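Local coordinates for aldehyde dehydrogenase 21 (Physcomitrella patens subsp. patens, PDB 5MZ8), which acts as an aldehyde dehydrogenase that binds NADP(+) and oxidises succinic semialdehyde to its reaction product succinate, at the interface of chains A and B. Numbering follows the deposited sequence. Chains: chain A/B, aldehyde dehydrogenase 21.

Contact 1: the interface of chains A and B. Residues chain A 161, 163, 166-167, 170; chain B 142, 474-477.
B:Val476 pushes its two methyls into a mostly apolar socket lined by A:Leu161, A:Ile163 and A:Leu170, with the A:Asn167 amide along one side. B:Val476 CG1, anti to the backbone N (chi1 177°), packs against A:Leu161 CD2 and meets A:Ile163 CD1 tip to tip at 3.9 Å. B:Val476 CG1 also lies 3.4 Å from the backbone O of A:Leu161. The other branch, B:Val476 CG2, runs past A:Leu170 CD1 at 3.8 Å and touches the amide oxygen OD1 of A:Asn167 at 3.6 Å. Beside it, A:Leu170 CD2 and B:Leu474 CD2 meet end to end, extending the apolar strip.

The polar part is organised by water 1, which bridges the two chains. Carboxylate oxygens OD2 of B:Asp142 and B:Asp477 each lie 2.7 Å from water 1, and A:Arg166 NH2 is 2.8 Å from water 1. A:Asn167 ND2 approaches the same water nearly straight, with 162° at its hydrogen, whereas the A:Arg166 approach is more bent. The direct A:Arg166 NH2 to B:Asp477 OD2 salt bridge is long, 3.9 Å, and the guanidinium and carboxylate planes are turned 49° apart, so the water probably carries much of this link.

The patch fastens the B:Leu474 to B:Asp477 loop segment to the neighbouring subunit. Because B:Arg475, a succinate-binding residue, belongs to that segment, subunit pairing probably helps to steady the substrate pocket.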
ATOM      1  N   LEU A 161       9.032  -9.144 -11.644  1.00 24.22           N
ATOM      2  CA  LEU A 161       9.093  -8.559 -12.983  1.00 22.76           C
ATOM      3  C   LEU A 161       8.916  -9.627 -14.102  1.00 28.63           C
ATOM      4  O   LEU A 161       8.843  -9.286 -15.284  1.00 26.77           O
ATOM      5  CB  LEU A 161      10.338  -7.692 -13.173  1.00 21.75           C
ATOM      6  CG  LEU A 161      10.324  -6.312 -12.491  1.00 24.71           C
ATOM      7  CD1 LEU A 161      11.705  -5.661 -12.558  1.00 23.86           C
ATOM      8  CD2 LEU A 161       9.248  -5.372 -13.102  1.00 23.31           C
ATOM      9  N   ILE A 163       6.453 -11.065 -15.515  1.00 28.78           N
ATOM     10  CA  ILE A 163       5.041 -10.901 -15.888  1.00 27.69           C
ATOM     11  C   ILE A 163       4.679 -11.693 -17.134  1.00 31.51           C
ATOM     12  O   ILE A 163       3.496 -11.928 -17.390  1.00 33.05           O
ATOM     13  CB  ILE A 163       4.656  -9.400 -16.016  1.00 29.48           C
ATOM     14  CG1 ILE A 163       5.545  -8.668 -17.055  1.00 29.09           C
ATOM     15  CG2 ILE A 163       4.685  -8.726 -14.623  1.00 30.13           C
ATOM     16  CD1 ILE A 163       5.018  -7.283 -17.568  1.00 39.21           C
ATOM     17  N   ARG A 166       9.170 -13.858 -21.645  1.00 33.58           N
ATOM     18  CA  ARG A 166      10.354 -13.105 -22.063  1.00 33.51           C
ATOM     19  C   ARG A 166      11.086 -12.477 -20.857  1.00 35.02           C
ATOM     20  O   ARG A 166      12.306 -12.330 -20.877  1.00 33.59           O
ATOM     21  CB  ARG A 166      10.014 -12.070 -23.178  1.00 35.46           C
ATOM     22  CG  ARG A 166       9.082 -10.908 -22.778  1.00 51.95           C
ATOM     23  CD  ARG A 166       9.108  -9.716 -23.746  1.00 56.36           C
ATOM     24  NE  ARG A 166      10.371  -8.961 -23.716  1.00 59.04           N
ATOM     25  CZ  ARG A 166      10.634  -7.922 -22.917  1.00 66.25           C
ATOM     26  NH1 ARG A 166      11.808  -7.305 -22.985  1.00 46.60           N
ATOM     27  NH2 ARG A 166       9.722  -7.485 -22.055  1.00 48.55           N
ATOM     28  N   ASN A 167      10.326 -12.178 -19.789  1.00 32.55           N
ATOM     29  CA  ASN A 167      10.801 -11.568 -18.548  1.00 31.48           C
ATOM     30  C   ASN A 167      11.150 -12.569 -17.430  1.00 36.45           C
ATOM     31  O   ASN A 167      11.311 -12.172 -16.275  1.00 36.59           O
ATOM     32  CB  ASN A 167       9.779 -10.555 -18.067  1.00 28.62           C
ATOM     33  CG  ASN A 167       9.544  -9.447 -19.050  1.00 39.22           C
ATOM     34  OD1 ASN A 167      10.469  -8.803 -19.518  1.00 26.53           O
ATOM     35  ND2 ASN A 167       8.298  -9.208 -19.383  1.00 32.25           N
ATOM     36  N   LEU A 170      13.296 -12.302 -13.606  1.00 21.65           N
ATOM     37  CA  LEU A 170      13.432 -10.896 -13.260  1.00 21.12           C
ATOM     38  C   LEU A 170      12.572 -10.498 -12.074  1.00 24.46           C
ATOM     39  O   LEU A 170      11.427 -10.929 -11.945  1.00 22.56           O
ATOM     40  CB  LEU A 170      13.154  -9.967 -14.467  1.00 21.20           C
ATOM     41  CG  LEU A 170      14.030 -10.166 -15.737  1.00 26.09           C
ATOM     42  CD1 LEU A 170      13.512  -9.340 -16.886  1.00 25.59           C
ATOM     43  CD2 LEU A 170      15.488  -9.796 -15.485  1.00 27.92           C
TER
ATOM     44  N   ASP B 142       1.856  -6.982 -24.118  1.00 29.12           N
ATOM     45  CA  ASP B 142       2.123  -6.977 -22.670  1.00 29.93           C
ATOM     46  C   ASP B 142       1.675  -5.670 -22.029  1.00 35.11           C
ATOM     47  O   ASP B 142       1.035  -5.703 -20.972  1.00 37.22           O
ATOM     48  CB  ASP B 142       3.618  -7.231 -22.351  1.00 32.00           C
ATOM     49  CG  ASP B 142       4.097  -8.674 -22.494  1.00 45.53           C
ATOM     50  OD1 ASP B 142       3.233  -9.592 -22.565  1.00 47.72           O
ATOM     51  OD2 ASP B 142       5.334  -8.893 -22.509  1.00 49.86           O
ATOM     52  N   LEU B 474      17.775  -3.192 -20.829  1.00 31.20           N
ATOM     53  CA  LEU B 474      16.647  -4.005 -20.381  1.00 29.08           C
ATOM     54  C   LEU B 474      15.525  -3.135 -19.772  1.00 30.49           C
ATOM     55  O   LEU B 474      15.787  -2.304 -18.894  1.00 29.08           O
ATOM     56  CB  LEU B 474      17.135  -5.052 -19.353  1.00 28.81           C
ATOM     57  CG  LEU B 474      16.083  -5.986 -18.725  1.00 32.74           C
ATOM     58  CD1 LEU B 474      15.554  -6.972 -19.735  1.00 33.60           C
ATOM     59  CD2 LEU B 474      16.653  -6.743 -17.571  1.00 31.85           C
ATOM     60  N   ARG B 475      14.275  -3.385 -20.202  1.00 26.21           N
ATOM     61  CA  ARG B 475      13.075  -2.735 -19.683  1.00 26.15           C
ATOM     62  C   ARG B 475      11.891  -3.702 -19.658  1.00 33.41           C
ATOM     63  O   ARG B 475      11.591  -4.333 -20.674  1.00 35.94           O
ATOM     64  CB  ARG B 475      12.719  -1.469 -20.494  1.00 27.33           C
ATOM     65  CG  ARG B 475      11.497  -0.723 -19.935  1.00 33.16           C
ATOM     66  CD  ARG B 475      10.887   0.209 -20.948  1.00 34.89           C
ATOM     67  NE  ARG B 475       9.657   0.807 -20.437  1.00 35.04           N
ATOM     68  CZ  ARG B 475       9.011   1.811 -21.023  1.00 45.55           C
ATOM     69  NH1 ARG B 475       9.469   2.338 -22.153  1.00 30.00           N
ATOM     70  NH2 ARG B 475       7.911   2.311 -20.470  1.00 36.19           N
ATOM     71  N   VAL B 476      11.223  -3.821 -18.497  1.00 30.29           N
ATOM     72  CA  VAL B 476      10.009  -4.631 -18.323  1.00 29.41           C
ATOM     73  C   VAL B 476       8.902  -3.583 -18.400  1.00 34.28           C
ATOM     74  O   VAL B 476       9.011  -2.537 -17.772  1.00 34.18           O
ATOM     75  CB  VAL B 476       9.998  -5.440 -16.999  1.00 32.93           C
ATOM     76  CG1 VAL B 476       8.694  -6.218 -16.819  1.00 32.60           C
ATOM     77  CG2 VAL B 476      11.192  -6.380 -16.925  1.00 32.52           C
ATOM     78  N   ASP B 477       7.855  -3.840 -19.186  1.00 31.00           N
ATOM     79  CA  ASP B 477       6.793  -2.867 -19.450  1.00 29.68           C
ATOM     80  C   ASP B 477       5.933  -2.481 -18.222  1.00 30.88           C
ATOM     81  O   ASP B 477       5.145  -1.541 -18.313  1.00 30.84           O
ATOM     82  CB  ASP B 477       5.933  -3.336 -20.636  1.00 31.24           C
ATOM     83  CG  ASP B 477       6.773  -3.500 -21.892  1.00 38.04           C
ATOM     84  OD1 ASP B 477       7.161  -2.472 -22.483  1.00 35.42           O
ATOM     85  OD2 ASP B 477       7.120  -4.648 -22.225  1.00 48.42           O
TER
HETATM   86  O   HOH W   1       7.043  -7.214 -21.333  1.00 38.50           O

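Contact 2: the interface of chains A and B. Residues chain A 173, 175, 177, 506-507; chain B 458-459.
The ring of B:Phe458 rests on the paired strands 170-178 and 502-510 of chain A, between the side chains of A:Leu507 and A:Lys175. A:Leu507 covers one face: its CB sits over the middle of the ring, 3.6 Å from the centroid, in a CH-pi contact, while its two methyls spread toward the root of the ring at CB, CG and CD2. A:Lys175 comes from the opposite side of the ring plane and nearer the far end, with CB 3.6 Å from B:Phe458 CZ. There the ring also meets the backbone, B:Phe458 CZ lying 3.4 Å from A:Ile173 O and B:Phe458 CE1 3.5 Å from A:Leu507 N. A:Ile173 CG2 adds a contact at 3.9 Å from B:Phe458 CE2. With CG anti to the backbone N (chi1 -177°), the phenylalanine points away from its helix and toward the strands. Shortening B:Phe458 to an alanine is likely to open a gap between the strands and the helix and leave A:Leu507 CB without the ring face it covers.

The charged contact lies beside the ring. A:Lys175 NZ donates a hydrogen bond of 2.9 Å to B:Glu459 OE2, on the syn lone pair of that carboxylate oxygen, and the pair is also a salt bridge. The lysine chain bends at chi3 (112°), carrying its terminal amine NZ past the ring to the glutamate, whose side chain it crosses at about a right angle.

A:Phe177 flanks the same carboxylate. Its CE2 reaches B:Glu459 OE1 at 3.4 Å, the ring and carboxylate planes being 56° apart, and its CZ lies near the backbone O of B:Phe458. This aromatic neighbour probably limits how far the carboxylate can swing.

In the fold, the C-terminal part of helix 451-460 from chain B docks on paired strands of chain A that extend from their own subunit to lie against its partner.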
ATOM      1  N   ILE A 173      13.498  -4.072  -7.075  1.00 27.23           N
ATOM      2  CA  ILE A 173      13.412  -3.384  -5.786  1.00 27.37           C
ATOM      3  C   ILE A 173      13.212  -1.935  -6.161  1.00 29.86           C
ATOM      4  O   ILE A 173      14.096  -1.344  -6.775  1.00 28.35           O
ATOM      5  CB  ILE A 173      14.640  -3.576  -4.852  1.00 30.63           C
ATOM      6  CG1 ILE A 173      14.772  -5.047  -4.385  1.00 32.00           C
ATOM      7  CG2 ILE A 173      14.521  -2.627  -3.644  1.00 29.32           C
ATOM      8  CD1 ILE A 173      16.146  -5.441  -3.845  1.00 39.41           C
ATOM      9  N   LYS A 175      12.817   1.817  -4.859  1.00 27.79           N
ATOM     10  CA  LYS A 175      13.173   2.624  -3.693  1.00 27.37           C
ATOM     11  C   LYS A 175      13.123   4.094  -4.067  1.00 31.52           C
ATOM     12  O   LYS A 175      13.375   4.438  -5.217  1.00 31.39           O
ATOM     13  CB  LYS A 175      14.587   2.239  -3.219  1.00 30.48           C
ATOM     14  CG  LYS A 175      14.887   2.518  -1.759  1.00 47.02           C
ATOM     15  CD  LYS A 175      16.024   1.640  -1.279  1.00 53.66           C
ATOM     16  CE  LYS A 175      17.279   2.403  -0.957  1.00 59.47           C
ATOM     17  NZ  LYS A 175      18.335   1.489  -0.436  1.00 69.80           N
ATOM     18  N   PHE A 177      14.432   8.090  -3.489  1.00 22.47           N
ATOM     19  CA  PHE A 177      15.622   8.848  -3.132  1.00 21.89           C
ATOM     20  C   PHE A 177      15.353  10.363  -3.100  1.00 24.50           C
ATOM     21  O   PHE A 177      14.523  10.832  -3.877  1.00 23.70           O
ATOM     22  CB  PHE A 177      16.758   8.528  -4.123  1.00 23.16           C
ATOM     23  CG  PHE A 177      17.298   7.117  -4.043  1.00 24.39           C
ATOM     24  CD1 PHE A 177      16.639   6.063  -4.669  1.00 27.35           C
ATOM     25  CD2 PHE A 177      18.486   6.849  -3.376  1.00 27.75           C
ATOM     26  CE1 PHE A 177      17.137   4.754  -4.580  1.00 28.43           C
ATOM     27  CE2 PHE A 177      18.987   5.545  -3.292  1.00 30.91           C
ATOM     28  CZ  PHE A 177      18.316   4.508  -3.904  1.00 28.81           C
ATOM     29  N   VAL A 506      14.538   1.961  -9.591  1.00 20.28           N
ATOM     30  CA  VAL A 506      14.324   0.518  -9.563  1.00 19.89           C
ATOM     31  C   VAL A 506      15.654  -0.223  -9.797  1.00 26.63           C
ATOM     32  O   VAL A 506      16.416   0.127 -10.700  1.00 26.21           O
ATOM     33  CB  VAL A 506      13.169   0.055 -10.526  1.00 22.77           C
ATOM     34  CG1 VAL A 506      13.485   0.344 -12.006  1.00 21.87           C
ATOM     35  CG2 VAL A 506      12.806  -1.419 -10.313  1.00 22.49           C
ATOM     36  N   LEU A 507      15.913  -1.254  -8.984  1.00 24.34           N
ATOM     37  CA  LEU A 507      17.047  -2.157  -9.152  1.00 24.25           C
ATOM     38  C   LEU A 507      16.434  -3.381  -9.839  1.00 28.53           C
ATOM     39  O   LEU A 507      15.681  -4.106  -9.198  1.00 28.26           O
ATOM     40  CB  LEU A 507      17.706  -2.541  -7.795  1.00 23.23           C
ATOM     41  CG  LEU A 507      18.923  -3.473  -7.856  1.00 27.40           C
ATOM     42  CD1 LEU A 507      20.125  -2.816  -8.572  1.00 26.53           C
ATOM     43  CD2 LEU A 507      19.325  -3.946  -6.459  1.00 27.49           C
TER
ATOM     44  N   PHE B 458      23.192   0.615  -6.744  1.00 24.42           N
ATOM     45  CA  PHE B 458      21.779   0.983  -6.625  1.00 23.72           C
ATOM     46  C   PHE B 458      21.657   2.333  -5.904  1.00 29.25           C
ATOM     47  O   PHE B 458      20.924   3.203  -6.355  1.00 30.05           O
ATOM     48  CB  PHE B 458      20.989  -0.121  -5.889  1.00 24.40           C
ATOM     49  CG  PHE B 458      19.497   0.098  -5.747  1.00 25.61           C
ATOM     50  CD1 PHE B 458      18.768   0.734  -6.748  1.00 27.76           C
ATOM     51  CD2 PHE B 458      18.805  -0.407  -4.650  1.00 27.72           C
ATOM     52  CE1 PHE B 458      17.388   0.912  -6.626  1.00 28.57           C
ATOM     53  CE2 PHE B 458      17.421  -0.232  -4.535  1.00 30.13           C
ATOM     54  CZ  PHE B 458      16.724   0.429  -5.528  1.00 27.88           C
ATOM     55  N   GLU B 459      22.434   2.526  -4.844  1.00 26.92           N
ATOM     56  CA  GLU B 459      22.424   3.752  -4.052  1.00 27.99           C
ATOM     57  C   GLU B 459      23.037   4.987  -4.743  1.00 32.18           C
ATOM     58  O   GLU B 459      22.476   6.084  -4.622  1.00 30.47           O
ATOM     59  CB  GLU B 459      23.123   3.501  -2.695  1.00 29.64           C
ATOM     60  CG  GLU B 459      22.567   4.336  -1.550  1.00 45.08           C
ATOM     61  CD  GLU B 459      21.164   4.010  -1.056  1.00 67.03           C
ATOM     62  OE1 GLU B 459      20.565   4.876  -0.374  1.00 61.51           O
ATOM     63  OE2 GLU B 459      20.660   2.900  -1.349  1.00 55.59           O
TER

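Contact 1 and contact 2 lie about 17 Å apart on the same subunit interface and are joined by chain A strand 170-178: A:Leu170 at its start serves contact 1, while A:Ile173, A:Lys175 and A:Phe177 further along serve contact 2. One strand thus engages two separate parts of chain B, the segment that holds the succinate-binding B:Arg475 and helix 451-460. Their centres are about 35 and 27 Å from A:Glu285, yet contact 1 borders the substrate pocket of chain B through B:Arg475. Two-fold symmetry repeats both with the chains exchanged, which fits a reciprocal dimer within the deposited four-chain assembly.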